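Local coordinates for putative uncharacterized protein (Enterobacter cloacae, PDB 4HFK), which probably acts as an immunity protein of a type VI secretion system, binding a partner amidase effector and protecting the cell from its activity, at residues B[13-16]-B[17-21]; B[48-51]-B[52-56]; B[91-94]-B[95-98]. One frame throughout, in Å; residues are numbered along the deposited sequence.

Contact 1: residues B[13-16]-B[17-21]; sequences QIFE and NWVQN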
loop_
_atom_site.group_PDB
_atom_site.type_symbol
_atom_site.label_atom_id
_atom_site.label_comp_id
_atom_site.label_asym_id
_atom_site.label_seq_id
_atom_site.Cartn_x
_atom_site.Cartn_y
_atom_site.Cartn_z
ATOM N N GLN B 13 3.528 -9.594 -7.947
ATOM C CA GLN B 13 3.130 -8.843 -6.758
ATOM C C GLN B 13 4.308 -8.100 -6.145
ATOM O O GLN B 13 4.148 -7.000 -5.610
ATOM C CB GLN B 13 2.520 -9.787 -5.715
ATOM C CG GLN B 13 1.183 -10.382 -6.145
ATOM C CD GLN B 13 0.824 -11.626 -5.351
ATOM O OE1 GLN B 13 1.646 -12.148 -4.573
ATOM N NE2 GLN B 13 -0.399 -12.111 -5.537
ATOM N N ILE B 14 5.487 -8.715 -6.204
ATOM C CA ILE B 14 6.696 -8.075 -5.684
ATOM C C ILE B 14 6.964 -6.763 -6.438
ATOM O O ILE B 14 7.242 -5.727 -5.827
ATOM C CB ILE B 14 7.905 -9.031 -5.745
ATOM C CG1 ILE B 14 7.788 -10.091 -4.639
ATOM C CG2 ILE B 14 9.225 -8.266 -5.565
ATOM C CD1 ILE B 14 8.713 -11.276 -4.828
ATOM N N PHE B 15 6.835 -6.793 -7.761
ATOM C CA PHE B 15 7.012 -5.586 -8.558
ATOM C C PHE B 15 5.896 -4.560 -8.300
ATOM O O PHE B 15 6.161 -3.358 -8.135
ATOM C CB PHE B 15 7.106 -5.930 -10.050
ATOM C CG PHE B 15 7.580 -4.781 -10.897
ATOM C CD1 PHE B 15 8.917 -4.391 -10.873
ATOM C CD2 PHE B 15 6.697 -4.088 -11.708
ATOM C CE1 PHE B 15 9.366 -3.334 -11.641
ATOM C CE2 PHE B 15 7.141 -3.019 -12.486
ATOM C CZ PHE B 15 8.475 -2.642 -12.456
ATOM N N GLU B 16 4.650 -5.023 -8.260
ATOM C CA GLU B 16 3.524 -4.140 -7.927
ATOM C C GLU B 16 3.725 -3.426 -6.589
ATOM O O GLU B 16 3.474 -2.230 -6.469
ATOM C CB GLU B 16 2.210 -4.935 -7.891
ATOM C CG GLU B 16 1.728 -5.376 -9.276
ATOM C CD GLU B 16 0.724 -6.525 -9.216
ATOM O OE1 GLU B 16 0.352 -6.956 -8.093
ATOM O OE2 GLU B 16 0.316 -7.001 -10.297
ATOM N N ASN B 17 4.154 -4.174 -5.584
ATOM C CA ASN B 17 4.375 -3.612 -4.262
ATOM C C ASN B 17 5.542 -2.628 -4.254
ATOM O O ASN B 17 5.477 -1.598 -3.579
ATOM C CB ASN B 17 4.547 -4.737 -3.228
ATOM C CG ASN B 17 3.276 -5.577 -3.086
ATOM O OD1 ASN B 17 2.199 -5.139 -3.499
ATOM N ND2 ASN B 17 3.399 -6.782 -2.520
ATOM N N TRP B 18 6.593 -2.921 -5.019
ATOM C CA TRP B 18 7.646 -1.934 -5.223
ATOM C C TRP B 18 7.052 -0.634 -5.762
ATOM O O TRP B 18 7.294 0.452 -5.210
ATOM C CB TRP B 18 8.742 -2.441 -6.171
ATOM C CG TRP B 18 9.866 -1.421 -6.345
ATOM C CD1 TRP B 18 10.967 -1.259 -5.538
ATOM C CD2 TRP B 18 9.969 -0.412 -7.367
ATOM N NE1 TRP B 18 11.755 -0.224 -6.011
ATOM C CE2 TRP B 18 11.167 0.308 -7.129
ATOM C CE3 TRP B 18 9.183 -0.065 -8.471
ATOM C CZ2 TRP B 18 11.580 1.368 -7.949
ATOM C CZ3 TRP B 18 9.600 0.979 -9.289
ATOM C CH2 TRP B 18 10.793 1.683 -9.019
ATOM N N VAL B 19 6.268 -0.743 -6.829
ATOM C CA VAL B 19 5.684 0.442 -7.463
ATOM C C VAL B 19 4.793 1.196 -6.476
ATOM O O VAL B 19 4.860 2.431 -6.380
ATOM C CB VAL B 19 4.854 0.084 -8.720
ATOM C CG1 VAL B 19 4.078 1.314 -9.221
ATOM C CG2 VAL B 19 5.758 -0.464 -9.827
ATOM N N GLN B 20 3.963 0.453 -5.743
ATOM C CA GLN B 20 3.036 1.074 -4.794
ATOM C C GLN B 20 3.787 1.789 -3.669
ATOM O O GLN B 20 3.487 2.940 -3.341
ATOM C CB GLN B 20 2.078 0.030 -4.203
ATOM C CG GLN B 20 0.770 0.637 -3.663
ATOM C CD GLN B 20 0.612 0.485 -2.158
ATOM O OE1 GLN B 20 1.553 0.113 -1.460
ATOM N NE2 GLN B 20 -0.590 0.767 -1.653
ATOM N N ASN B 21 4.760 1.103 -3.077
ATOM C CA ASN B 21 5.511 1.670 -1.960
ATOM C C ASN B 21 6.275 2.910 -2.402
ATOM O O ASN B 21 6.333 3.914 -1.692
ATOM C CB ASN B 21 6.490 0.649 -1.382
ATOM C CG ASN B 21 5.807 -0.433 -0.571
ATOM O OD1 ASN B 21 6.486 -1.256 0.050
ATOM N ND2 ASN B 21 4.467 -0.456 -0.581
HETATM O O HOH W 1 0.137 -6.400 -5.523
#
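Two turns of helix 11-27, the helix at the middle of this all-helical fold, meet where Phe-15 touches Val-19. The ring atom CE2 of Phe-15 lies 3.9 Å from CG2 of Val-19. The first torsion of Phe-15 (chi1 -168°) carries CG away from the backbone N, and CE2 of the ring then meets that methyl. CG2 of Val-19 also packs 3.4 Å from O of Phe-15. That same carbonyl oxygen accepts the backbone N-H of Val-19, N to O 2.9 Å and nearly straight at 165°. The other alpha-helical bonds here run from Asn-17 to Gln-13, Trp-18 to Ile-14 and Gln-20 to Glu-16. Helix 52-66 covers part of the apolar face, where Phe-55 meets Phe-15 and Trp-18 edge-to-face; helix 79-87 packs on Val-19. On the polar side, one water bridges neighbouring side chains. It donates to OE1 of Glu-16 at 2.6 Å and to OD1 of Asn-17 at 3.2 Å. The other carboxylate oxygen of Glu-16 forms a salt bridge with Lys-96. Phe-15, Trp-18 and Val-19 are buried, and Trp-18 also touches the chain of another protein. Gln-20 is buried at the subunit interface, bonded to Thr-84 of its own chain and Gln-20 of the second subunit. With a lysine on one oxygen and a water on the other, Glu-16 is probably held as a carboxylate.

Contact 2: residues B[48-51]-B[52-56]; sequences SNLP and AENFE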
loop_
_atom_site.group_PDB
_atom_site.type_symbol
_atom_site.label_atom_id
_atom_site.label_comp_id
_atom_site.label_asym_id
_atom_site.label_seq_id
_atom_site.Cartn_x
_atom_site.Cartn_y
_atom_site.Cartn_z
ATOM N N SER B 48 12.756 -8.953 -5.978
ATOM C CA SER B 48 12.480 -9.088 -7.409
ATOM C C SER B 48 13.660 -9.722 -8.152
ATOM O O SER B 48 14.823 -9.615 -7.721
ATOM C CB SER B 48 12.159 -7.719 -8.012
ATOM O OG SER B 48 11.797 -7.825 -9.380
ATOM N N ASN B 49 13.356 -10.385 -9.266
ATOM C CA ASN B 49 14.392 -10.860 -10.178
ATOM C C ASN B 49 14.491 -10.036 -11.464
ATOM O O ASN B 49 15.229 -10.393 -12.382
ATOM C CB ASN B 49 14.170 -12.342 -10.502
ATOM C CG ASN B 49 14.395 -13.234 -9.289
ATOM O OD1 ASN B 49 15.257 -12.953 -8.451
ATOM N ND2 ASN B 49 13.612 -14.304 -9.185
ATOM N N LEU B 50 13.756 -8.929 -11.527
ATOM C CA LEU B 50 13.741 -8.099 -12.732
ATOM C C LEU B 50 14.998 -7.228 -12.837
ATOM O O LEU B 50 15.594 -6.870 -11.817
ATOM C CB LEU B 50 12.480 -7.228 -12.761
ATOM C CG LEU B 50 11.165 -7.972 -13.022
ATOM C CD1 LEU B 50 9.982 -7.026 -12.876
ATOM C CD2 LEU B 50 11.168 -8.621 -14.415
ATOM N N PRO B 51 15.425 -6.908 -14.073
ATOM C CA PRO B 51 16.570 -6.010 -14.293
ATOM C C PRO B 51 16.293 -4.600 -13.779
ATOM O O PRO B 51 15.128 -4.180 -13.695
ATOM C CB PRO B 51 16.701 -5.964 -15.823
ATOM C CG PRO B 51 16.104 -7.289 -16.299
ATOM C CD PRO B 51 14.950 -7.524 -15.329
ATOM N N ALA B 52 17.358 -3.869 -13.463
ATOM C CA ALA B 52 17.238 -2.502 -12.961
ATOM C C ALA B 52 16.403 -1.612 -13.869
ATOM O O ALA B 52 15.588 -0.806 -13.392
ATOM C CB ALA B 52 18.617 -1.901 -12.779
ATOM N N GLU B 53 16.616 -1.765 -15.175
ATOM C CA GLU B 53 15.968 -0.940 -16.200
ATOM C C GLU B 53 14.443 -0.925 -16.043
ATOM O O GLU B 53 13.795 0.093 -16.296
ATOM C CB GLU B 53 16.343 -1.477 -17.592
ATOM C CG GLU B 53 15.986 -0.567 -18.756
ATOM C CD GLU B 53 16.164 -1.251 -20.107
ATOM O OE1 GLU B 53 16.561 -2.439 -20.128
ATOM O OE2 GLU B 53 15.899 -0.604 -21.144
ATOM N N ASN B 54 13.868 -2.054 -15.635
ATOM C CA ASN B 54 12.419 -2.117 -15.415
ATOM C C ASN B 54 11.975 -1.131 -14.342
ATOM O O ASN B 54 10.954 -0.450 -14.482
ATOM C CB ASN B 54 11.977 -3.539 -15.043
ATOM C CG ASN B 54 12.190 -4.521 -16.171
ATOM O OD1 ASN B 54 13.273 -4.570 -16.751
ATOM N ND2 ASN B 54 11.151 -5.292 -16.509
ATOM N N PHE B 55 12.764 -1.049 -13.276
ATOM C CA PHE B 55 12.478 -0.150 -12.166
ATOM C C PHE B 55 12.711 1.313 -12.557
ATOM O O PHE B 55 11.938 2.202 -12.166
ATOM C CB PHE B 55 13.333 -0.548 -10.953
ATOM C CG PHE B 55 13.025 -1.930 -10.435
ATOM C CD1 PHE B 55 12.052 -2.117 -9.461
ATOM C CD2 PHE B 55 13.691 -3.042 -10.937
ATOM C CE1 PHE B 55 11.757 -3.387 -8.989
ATOM C CE2 PHE B 55 13.393 -4.318 -10.470
ATOM C CZ PHE B 55 12.425 -4.490 -9.504
ATOM N N GLU B 56 13.767 1.553 -13.336
ATOM C CA GLU B 56 14.071 2.898 -13.829
ATOM C C GLU B 56 12.930 3.427 -14.692
ATOM O O GLU B 56 12.462 4.544 -14.490
ATOM C CB GLU B 56 15.386 2.903 -14.626
ATOM C CG GLU B 56 16.603 2.424 -13.828
ATOM C CD GLU B 56 17.838 2.258 -14.691
ATOM O OE1 GLU B 56 17.825 2.715 -15.859
ATOM O OE2 GLU B 56 18.823 1.665 -14.201
#
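The backbone leaves helix 31-47 at Ser-48, runs mostly extended through Leu-50 and Pro-51, and turns into helix 52-66. Across this turn the N-H of Asn-54 donates to O of Pro-51, N to O 3.1 Å. The bond is bent, at 138°, and the donor sits above the carbonyl plane. Ser-48 forms an ST turn: its OG accepts the backbone N of Leu-50 at 3.1 Å. OG is anti to the backbone N of Ser-48 (chi1 -176°), which brings it beside the carbonyl carbon and toward the next peptides.

Phe-55 folds back over the connection. Three oxygens border the edge of its ring. O of Pro-51 is 3.3 Å from CD2 of Phe-55, O of Leu-50 is 3.6 Å from CE2 of Phe-55, and OG of Ser-48 is 3.4 Å from CZ of Phe-55. The ring thus turns its polarised C-H edge to oxygen. CB of Leu-50 adds an apolar touch, 3.8 Å from CE2 of Phe-55. Farther out, the side chains of Leu-50 and Asn-54 cross at about a right angle, with CD2 of Leu-50 3.9 Å from ND2 of Asn-54. OD1 of Asn-54 lies near the ring of Pro-51, 3.7 Å from CD. The amide nitrogen of Asn-54 has its main partners in the C-terminal segment, at O of Leu-95 and O of Ser-97.

The chain of another protein binds at this connection. Basic side-chain groups of it bond to O of Ser-48, O of Leu-50 and OD1 of Asn-49, and Glu-56 forms a salt bridge with it, consistent with an effector interface. Inside the fold, helix 11-27 packs against the same connection: Ile-14 meets Ser-48, and Phe-15 meets Leu-50.

Contact 3: residues B[91-94]-B[95-98]; sequences AIRP and LKSS. With SO4 (sulfate ion), chain E.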
loop_
_atom_site.group_PDB
_atom_site.type_symbol
_atom_site.label_atom_id
_atom_site.label_comp_id
_atom_site.label_asym_id
_atom_site.label_seq_id
_atom_site.Cartn_x
_atom_site.Cartn_y
_atom_site.Cartn_z
ATOM N N ALA B 91 -0.025 0.818 -18.007
ATOM C CA ALA B 91 1.249 1.482 -18.285
ATOM C C ALA B 91 2.429 0.828 -17.559
ATOM O O ALA B 91 3.550 0.807 -18.062
ATOM C CB ALA B 91 1.163 2.974 -17.960
ATOM N N ILE B 92 2.181 0.296 -16.370
ATOM C CA ILE B 92 3.234 -0.360 -15.601
ATOM C C ILE B 92 3.410 -1.817 -16.056
ATOM O O ILE B 92 4.503 -2.387 -15.949
ATOM C CB ILE B 92 2.910 -0.284 -14.085
ATOM C CG1 ILE B 92 3.228 1.124 -13.543
ATOM C CG2 ILE B 92 3.665 -1.353 -13.291
ATOM C CD1 ILE B 92 4.736 1.390 -13.356
ATOM N N ARG B 93 2.336 -2.399 -16.598
ATOM C CA ARG B 93 2.275 -3.846 -16.861
ATOM C C ARG B 93 3.439 -4.458 -17.671
ATOM O O ARG B 93 3.981 -5.486 -17.275
ATOM C CB ARG B 93 0.902 -4.277 -17.440
ATOM C CG ARG B 93 0.698 -5.813 -17.414
ATOM C CD ARG B 93 -0.751 -6.298 -17.636
ATOM N NE ARG B 93 -1.769 -5.258 -17.453
ATOM C CZ ARG B 93 -2.355 -4.987 -16.291
ATOM N NH1 ARG B 93 -2.014 -5.671 -15.212
ATOM N NH2 ARG B 93 -3.265 -4.021 -16.201
ATOM N N PRO B 94 3.833 -3.840 -18.793
ATOM C CA PRO B 94 4.922 -4.507 -19.517
ATOM C C PRO B 94 6.250 -4.522 -18.759
ATOM O O PRO B 94 7.107 -5.358 -19.060
ATOM C CB PRO B 94 5.077 -3.662 -20.786
ATOM C CG PRO B 94 4.459 -2.330 -20.452
ATOM C CD PRO B 94 3.341 -2.648 -19.510
ATOM N N LEU B 95 6.417 -3.619 -17.794
ATOM C CA LEU B 95 7.642 -3.577 -17.006
ATOM C C LEU B 95 7.710 -4.747 -16.014
ATOM O O LEU B 95 8.718 -4.940 -15.326
ATOM C CB LEU B 95 7.763 -2.224 -16.308
ATOM C CG LEU B 95 7.713 -1.085 -17.332
ATOM C CD1 LEU B 95 7.612 0.265 -16.656
ATOM C CD2 LEU B 95 8.934 -1.141 -18.268
ATOM N N LYS B 96 6.638 -5.535 -15.950
ATOM C CA LYS B 96 6.625 -6.746 -15.131
ATOM C C LYS B 96 7.341 -7.919 -15.817
ATOM O O LYS B 96 7.563 -8.964 -15.204
ATOM C CB LYS B 96 5.188 -7.154 -14.807
ATOM C CG LYS B 96 4.478 -6.275 -13.778
ATOM C CD LYS B 96 2.953 -6.504 -13.852
ATOM C CE LYS B 96 2.232 -5.871 -12.697
ATOM N NZ LYS B 96 0.763 -6.092 -12.796
ATOM N N SER B 97 7.692 -7.744 -17.089
ATOM C CA SER B 97 8.394 -8.781 -17.844
ATOM C C SER B 97 9.831 -8.351 -18.080
ATOM O O SER B 97 10.110 -7.155 -18.252
ATOM C CB SER B 97 7.728 -9.009 -19.205
ATOM O OG SER B 97 6.368 -9.396 -19.075
ATOM N N SER B 98 10.740 -9.318 -18.107
ATOM C CA SER B 98 12.130 -9.040 -18.460
ATOM C C SER B 98 12.301 -9.090 -19.973
ATOM O O SER B 98 11.726 -9.955 -20.642
ATOM C CB SER B 98 13.059 -10.057 -17.805
ATOM O OG SER B 98 12.706 -11.373 -18.191
HETATM S S SO4 E . -0.049 -9.241 -14.324
HETATM O O1 SO4 E . -0.111 -7.802 -14.615
HETATM O O2 SO4 E . 0.591 -9.434 -13.009
HETATM O O3 SO4 E . -1.409 -9.795 -14.287
HETATM O O4 SO4 E . 0.706 -9.946 -15.362
#
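A short 3-10 turn after helix 79-87 brings Leu-95 against Ile-92 and Lys-96 against Arg-93. Leu-95 comes first. Its N-H donates to O of Ile-92 at 2.9 Å, the i to i-3 bond of a 3-10 helix, and its CB rests 3.3 Å from the same oxygen. Its side chain continues to Phe-15 on helix 11-27 and Lys-57 on helix 52-66.

Lys-96 repeats the pattern, with its N 3.0 Å from O of Arg-93. Its side chain is extended beyond CG and crosses Arg-93 obliquely. Together the two basic groups hold one oxygen of a sulfate ion, probably from the crystallisation liquor. The shortest sulfate bond comes from Lys-96, whose NZ lies 2.6 Å from O1. NH1 of Arg-93 donates to sulfate O1 at 2.9 Å, with the oxygen at the edge of the guanidinium and in its plane. The chain of Arg-93 bends at chi3 (-17°), which turns the guanidinium beyond CD so that NH1 meets O1. The shared sulfate oxygen thus ties the two cationic groups together. Gln-12 gives the sulfate a further hydrogen bond. Arg-93 also has a salt bridge to Asp-90.

Ser-97 adds a third bond to the turn. Its N lies 3.1 Å from O of Pro-94, with an N-H...O angle of 163° and the donor above the carbonyl plane.

Contacts 1 and 2 are buried, whereas contact 3 is partly buried and carries exposed residues. Contact 1 is nearest the chain's centre and belongs to one continuous helix. Contact 2 is a connection between helices, and contact 3 is the C-terminal turn packed against both. Phe-15 is common ground: it touches Leu-50 and Phe-55 of contact 2, and Ile-92, Leu-95 and Lys-96 of contact 3. The polar ties differ. A salt bridge joins contacts 1 and 3, while probable amide-to-carbonyl hydrogen bonds join contacts 2 and 3. Contact 2 lies against another protein; contact 1 meets the second subunit and, at Trp-18, the other protein. No other chain of the assembly touches contact 3.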